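Local coordinates for gamma-glutamyltranspeptidase (Ggt) (Helicobacter pylori 26695, PDB 5BPK) that cleaves the gamma-glutamyl bond of compounds such as glutathione and passes the gamma-glutamyl group to water or an acceptor amine, as an Ntn-hydrolase, at the interface of chains A and B. Sequence-based numbering; all coordinates share one arbitrary frame. Chains: chain A, Gamma-glutamyltranspeptidase (Ggt); chain B, Gamma-glutamyltranspeptidase (Ggt).

Contact 1: the interface of chains A and B. Residues chain A 320, 324, 364, 367; chain B 128-129.
B:Trp128, in a loop of the small subunit, lays its indole against A:Ala324 of helix 309-329 and against A:Ser364 at the start of the 3-10 helix 364-366. The packing is mainly CH-pi. A:Ala324 comes over one face of the indole, its CA 3.8 Å from the centroid of the six-membered ring, while its methyl CB sits above the five-membered ring. On the opposite face lies the neighbouring B:Leu129, whose branch carbon CG stands over the centre of the ring system, so the indole is sandwiched between a residue of each chain. CG of B:Trp128 is anti to its backbone N (chi1 162°), which turns the indole onto A:Ala324. Its CB lies 3.3 Å from the backbone O of A:Arg320, one turn earlier in the helix. At the pyrrole side, CB of A:Ser364 touches CD1 of B:Trp128 at 3.4 Å, and A:Ile367 adds a looser contact through its CB.

Polar contacts run beside this packing. The hydroxyl OG of A:Ser364 donates a short hydrogen bond to the backbone O of B:Trp128, 2.6 Å away. It approaches at a C=O...donor angle of 121°, somewhat tilted from the carbonyl plane. The same OG accepts from NH1 of A:Arg320 at 3.0 Å, lying in the guanidinium plane; the guanidinium, standing behind A:Ser364 on a chain bent at chi3, would limit the hydroxyl's rotation and may polarise it towards the carbonyl.

Water completes the contact at the indole N-H. Water 1 lies in the plane of the ring at its edge, 3.1 Å from NE1 of B:Trp128, whereas the direct bond from NE1 to the backbone O of A:Ser364 is weak. The same water also meets the backbone O of A:Ser364, and its O is 2.6 Å from the backbone O of A:Ile367.

Contact 2: the interface of chains A and B. Residues chain A 41-43, 72, 76, 79; chain B 1-3, 163, 165.
With OG anti to the carbonyl carbon (chi1 -70°), A:Ser43 reaches across to B:Asp163 and B:Asn165, while OG1 of B:Thr2, anti to its backbone N (chi1 -162°), turns towards the waters between the chains. The A:Ser43 hydroxyl donates to the carboxylate OD2 of B:Asp163 at 2.6 Å, from above the carboxylate plane. It also accepts from the amide ND2 of B:Asn165 at 3.0 Å, almost exactly in the amide plane. The same ND2 gives a nearly linear bond to the backbone O of B:His3, 2.8 Å away, which fixes the rotation of the amide and ties it to strand 2-8.

Three waters fill in the network. Water 2 joins OG of A:Ser43 to the backbone N of B:His3, and water 3 links the backbone N of A:Ser43 to OG1 of B:Thr2. Water 4, 3.0 Å from NE2 of A:His76 and at its ring edge, connects that imidazole to OG1 of B:Thr2 and the backbone O of B:Thr1. Around them, CB of A:Ala79 packs 3.8 Å from CB of B:Thr2 and 3.4 Å from the backbone O of B:Thr1, and CD1 of A:Leu72 touches the threonine methyl CG2.

B:Thr1 is the catalytic N-terminal nucleophile created by autoproteolysis, and this contact appears to steady it and the start of the strand that follows.

Contact 1: the interface of chains A and B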
ATOM      1  N   ARG A 320      -3.796   9.976  16.856  1.00 10.61           N
ATOM      2  CA  ARG A 320      -5.172  10.435  17.017  1.00 10.51           C
ATOM      3  C   ARG A 320      -5.389  11.745  16.286  1.00 10.54           C
ATOM      4  O   ARG A 320      -6.362  11.882  15.551  1.00 12.41           O
ATOM      5  CB  ARG A 320      -5.494  10.616  18.493  1.00 10.82           C
ATOM      6  CG  ARG A 320      -6.958  10.816  18.806  1.00 11.55           C
ATOM      7  CD  ARG A 320      -7.136  11.347  20.218  1.00 14.46           C
ATOM      8  NE  ARG A 320      -6.621  10.459  21.268  1.00 15.49           N
ATOM      9  CZ  ARG A 320      -7.293   9.429  21.784  1.00 14.74           C
ATOM     10  NH1 ARG A 320      -8.494   9.089  21.318  1.00 13.75           N
ATOM     11  NH2 ARG A 320      -6.764   8.720  22.780  1.00 14.22           N
ATOM     12  N   ALA A 324      -7.542  12.526  12.631  1.00 11.20           N
ATOM     13  CA  ALA A 324      -8.573  13.558  12.586  1.00 11.99           C
ATOM     14  C   ALA A 324      -8.271  14.524  11.437  1.00 11.99           C
ATOM     15  O   ALA A 324      -9.160  14.886  10.659  1.00 12.74           O
ATOM     16  CB  ALA A 324      -8.664  14.287  13.912  1.00 12.69           C
ATOM     17  N   SER A 364     -11.250  11.250  21.395  1.00 14.41           N
ATOM     18  CA  SER A 364     -11.472  11.620  20.006  1.00 14.67           C
ATOM     19  C   SER A 364     -12.624  12.617  19.844  1.00 14.98           C
ATOM     20  O   SER A 364     -12.586  13.475  18.956  1.00 15.95           O
ATOM     21  CB  SER A 364     -11.731  10.373  19.177  1.00 14.80           C
ATOM     22  OG  SER A 364     -10.561   9.577  19.141  1.00 14.69           O
ATOM     23  N   ILE A 367     -11.203  16.128  19.839  1.00 13.75           N
ATOM     24  CA  ILE A 367     -10.183  16.480  18.862  1.00 14.67           C
ATOM     25  C   ILE A 367     -10.783  17.364  17.774  1.00 15.18           C
ATOM     26  O   ILE A 367     -11.894  17.111  17.298  1.00 16.69           O
ATOM     27  CB  ILE A 367      -9.560  15.226  18.226  1.00 13.27           C
ATOM     28  CG1 ILE A 367      -8.782  14.429  19.276  1.00 14.28           C
ATOM     29  CG2 ILE A 367      -8.637  15.614  17.054  1.00 14.79           C
ATOM     30  CD1 ILE A 367      -7.522  15.140  19.808  1.00 16.22           C
TER
ATOM     31  N   TRP B 128      -8.200   7.373  15.636  1.00 11.28           N
ATOM     32  CA  TRP B 128      -9.110   8.435  16.096  1.00 11.12           C
ATOM     33  C   TRP B 128     -10.568   7.949  16.130  1.00 11.89           C
ATOM     34  O   TRP B 128     -11.191   7.947  17.195  1.00 14.37           O
ATOM     35  CB  TRP B 128      -8.874   9.726  15.285  1.00 11.47           C
ATOM     36  CG  TRP B 128      -9.949  10.777  15.296  1.00 12.61           C
ATOM     37  CD1 TRP B 128     -10.279  11.613  16.320  1.00 14.91           C
ATOM     38  CD2 TRP B 128     -10.799  11.114  14.208  1.00 15.13           C
ATOM     39  NE1 TRP B 128     -11.296  12.460  15.926  1.00 15.22           N
ATOM     40  CE2 TRP B 128     -11.640  12.159  14.635  1.00 17.50           C
ATOM     41  CE3 TRP B 128     -10.940  10.623  12.904  1.00 16.86           C
ATOM     42  CZ2 TRP B 128     -12.605  12.729  13.802  1.00 18.12           C
ATOM     43  CZ3 TRP B 128     -11.903  11.187  12.081  1.00 18.81           C
ATOM     44  CH2 TRP B 128     -12.716  12.228  12.535  1.00 19.13           C
ATOM     45  N   LEU B 129     -11.098   7.514  14.990  1.00 13.38           N
ATOM     46  CA  LEU B 129     -12.369   6.793  14.951  1.00 13.54           C
ATOM     47  C   LEU B 129     -12.124   5.448  14.269  1.00 13.42           C
ATOM     48  O   LEU B 129     -11.616   5.419  13.155  1.00 14.41           O
ATOM     49  CB  LEU B 129     -13.442   7.578  14.181  1.00 16.18           C
ATOM     50  CG  LEU B 129     -13.960   8.873  14.796  1.00 19.27           C
ATOM     51  CD1 LEU B 129     -14.983   9.529  13.865  1.00 22.49           C
ATOM     52  CD2 LEU B 129     -14.550   8.628  16.189  1.00 21.45           C
TER
HETATM   53  O   HOH W   1     -12.931  15.022  16.211  1.00 25.25           O

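Contact 2: the interface of chains A and B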
ATOM      1  N   LEU A  41      12.598  -7.849  -2.168  1.00 12.84           N
ATOM      2  CA  LEU A  41      11.731  -8.562  -1.229  1.00 13.21           C
ATOM      3  C   LEU A  41      10.258  -8.248  -1.436  1.00 11.58           C
ATOM      4  O   LEU A  41       9.861  -7.080  -1.469  1.00 12.25           O
ATOM      5  CB  LEU A  41      12.112  -8.213   0.211  1.00 13.04           C
ATOM      6  CG  LEU A  41      13.515  -8.554   0.706  1.00 18.69           C
ATOM      7  CD1 LEU A  41      13.674  -8.059   2.135  1.00 22.43           C
ATOM      8  CD2 LEU A  41      13.751 -10.044   0.614  1.00 22.21           C
ATOM      9  N   SER A  42       9.471  -9.308  -1.564  1.00 10.57           N
ATOM     10  CA  SER A  42       8.027  -9.227  -1.715  1.00 12.01           C
ATOM     11  C   SER A  42       7.369 -10.260  -0.803  1.00 11.91           C
ATOM     12  O   SER A  42       8.049 -11.063  -0.166  1.00 13.42           O
ATOM     13  CB  SER A  42       7.631  -9.495  -3.170  1.00 12.13           C
ATOM     14  OG  SER A  42       7.546 -10.891  -3.443  1.00 11.95           O
ATOM     15  N   SER A  43       6.039 -10.251  -0.777  1.00 10.80           N
ATOM     16  CA  SER A  43       5.265 -11.190   0.021  1.00 11.97           C
ATOM     17  C   SER A  43       5.071 -12.564  -0.628  1.00 13.85           C
ATOM     18  O   SER A  43       4.402 -13.414  -0.045  1.00 17.51           O
ATOM     19  CB  SER A  43       3.895 -10.583   0.347  1.00 12.87           C
ATOM     20  OG  SER A  43       4.036  -9.508   1.265  1.00 12.29           O
ATOM     21  N   LEU A  72       3.871 -10.665  -9.222  1.00 11.20           N
ATOM     22  CA  LEU A  72       2.833 -10.677  -8.184  1.00 10.81           C
ATOM     23  C   LEU A  72       1.417 -10.622  -8.769  1.00 11.46           C
ATOM     24  O   LEU A  72       0.466 -11.125  -8.157  1.00 12.10           O
ATOM     25  CB  LEU A  72       3.035  -9.509  -7.208  1.00 10.73           C
ATOM     26  CG  LEU A  72       4.219  -9.589  -6.249  1.00  8.83           C
ATOM     27  CD1 LEU A  72       4.406  -8.237  -5.516  1.00 10.49           C
ATOM     28  CD2 LEU A  72       4.037 -10.730  -5.249  1.00 11.00           C
ATOM     29  N   HIS A  76       0.073 -13.716  -6.807  1.00 10.94           N
ATOM     30  CA  HIS A  76      -0.588 -13.159  -5.620  1.00 12.06           C
ATOM     31  C   HIS A  76      -1.819 -12.341  -6.018  1.00 12.02           C
ATOM     32  O   HIS A  76      -1.902 -11.150  -5.714  1.00 12.84           O
ATOM     33  CB  HIS A  76       0.436 -12.312  -4.858  1.00 11.06           C
ATOM     34  CG  HIS A  76      -0.012 -11.857  -3.503  1.00 14.24           C
ATOM     35  ND1 HIS A  76      -1.061 -12.445  -2.824  1.00 15.96           N
ATOM     36  CD2 HIS A  76       0.444 -10.860  -2.707  1.00 15.28           C
ATOM     37  CE1 HIS A  76      -1.212 -11.841  -1.657  1.00 17.16           C
ATOM     38  NE2 HIS A  76      -0.312 -10.876  -1.561  1.00 17.17           N
ATOM     39  N   ALA A  79      -3.886  -9.429  -4.274  1.00 10.57           N
ATOM     40  CA  ALA A  79      -3.293  -8.115  -3.986  1.00 10.99           C
ATOM     41  C   ALA A  79      -2.440  -7.625  -5.140  1.00  8.57           C
ATOM     42  O   ALA A  79      -2.637  -6.507  -5.644  1.00 11.54           O
ATOM     43  CB  ALA A  79      -2.450  -8.192  -2.720  1.00 13.67           C
TER
ATOM     44  N   THR B   1      -3.914  -5.301  -0.595  0.50 14.89           N
ATOM     45  CA  THR B   1      -2.635  -4.603  -0.893  0.50 14.91           C
ATOM     46  C   THR B   1      -1.416  -5.471  -0.690  0.50 12.47           C
ATOM     47  O   THR B   1      -1.442  -6.478   0.013  0.50  9.65           O
ATOM     48  CB  THR B   1      -2.428  -3.456   0.059  0.50 16.17           C
ATOM     49  OG1 THR B   1      -3.581  -3.342   0.893  0.50 23.52           O
ATOM     50  CG2 THR B   1      -2.126  -2.162  -0.688  0.50 21.73           C
ATOM     51  N   THR B   2      -0.315  -5.046  -1.287  1.00 11.52           N
ATOM     52  CA  THR B   2       0.955  -5.712  -1.039  1.00 11.35           C
ATOM     53  C   THR B   2       2.087  -4.708  -1.264  1.00  9.87           C
ATOM     54  O   THR B   2       1.963  -3.797  -2.076  1.00 10.40           O
ATOM     55  CB  THR B   2       1.104  -6.977  -1.929  1.00 12.07           C
ATOM     56  OG1 THR B   2       2.123  -7.835  -1.402  1.00 11.94           O
ATOM     57  CG2 THR B   2       1.408  -6.631  -3.387  1.00 11.59           C
ATOM     58  N   HIS B   3       3.144  -4.832  -0.463  1.00  9.75           N
ATOM     59  CA  HIS B   3       4.297  -3.950  -0.556  1.00  9.93           C
ATOM     60  C   HIS B   3       5.544  -4.742  -0.935  1.00  8.93           C
ATOM     61  O   HIS B   3       5.773  -5.833  -0.412  1.00  9.46           O
ATOM     62  CB  HIS B   3       4.580  -3.221   0.768  1.00 10.73           C
ATOM     63  CG  HIS B   3       5.735  -2.290   0.652  1.00 10.11           C
ATOM     64  ND1 HIS B   3       5.610  -1.060   0.053  1.00  9.49           N
ATOM     65  CD2 HIS B   3       7.054  -2.455   0.906  1.00  9.50           C
ATOM     66  CE1 HIS B   3       6.800  -0.495  -0.030  1.00  9.95           C
ATOM     67  NE2 HIS B   3       7.692  -1.319   0.490  1.00 10.34           N
ATOM     68  N   ASP B 163       1.977  -6.226   6.656  1.00 11.38           N
ATOM     69  CA  ASP B 163       2.846  -7.225   6.034  1.00 10.52           C
ATOM     70  C   ASP B 163       4.018  -6.473   5.404  1.00 11.77           C
ATOM     71  O   ASP B 163       4.022  -6.141   4.225  1.00 11.24           O
ATOM     72  CB  ASP B 163       2.076  -8.066   5.014  1.00 10.97           C
ATOM     73  CG  ASP B 163       2.948  -9.108   4.329  1.00 11.31           C
ATOM     74  OD1 ASP B 163       4.093  -9.325   4.776  1.00 16.05           O
ATOM     75  OD2 ASP B 163       2.492  -9.691   3.331  1.00 13.63           O
ATOM     76  N   ASN B 165       7.663  -5.704   4.053  1.00  9.99           N
ATOM     77  CA  ASN B 165       8.870  -6.186   3.427  1.00  9.46           C
ATOM     78  C   ASN B 165       9.825  -5.008   3.424  1.00  9.50           C
ATOM     79  O   ASN B 165       9.527  -3.967   2.834  1.00 10.81           O
ATOM     80  CB  ASN B 165       8.563  -6.712   2.031  1.00  9.94           C
ATOM     81  CG  ASN B 165       7.662  -7.912   2.083  1.00 10.36           C
ATOM     82  OD1 ASN B 165       8.013  -8.920   2.704  1.00 11.26           O
ATOM     83  ND2 ASN B 165       6.482  -7.811   1.473  1.00 13.08           N
TER
HETATM   84  O   HOH W   2       3.166  -6.824   1.615  1.00 10.50           O
HETATM   85  O   HOH W   3       4.811  -7.973  -1.844  1.00 11.55           O
HETATM   86  O   HOH W   4       0.323  -8.825   0.479  1.00 19.27           O

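About 29 Å separates the C-alpha centres of contact 1 and contact 2, which share no residue or secondary-structure element. Contact 1 joins a small-subunit loop to helix 309-329 and the 3-10 helix 364-366, late in the large-subunit chain; contact 2 uses that chain's early part, around strand 38-41 and helix 61-75, against the N-terminus of chain B and the nearby B:Asp163 and B:Asn165. Early and late parts of the large subunit thus both meet the small one, as fits the heterodimer that remains after the precursor cuts itself. Contact 2 lies at the nucleophile and may help position it, whereas contact 1 appears structural.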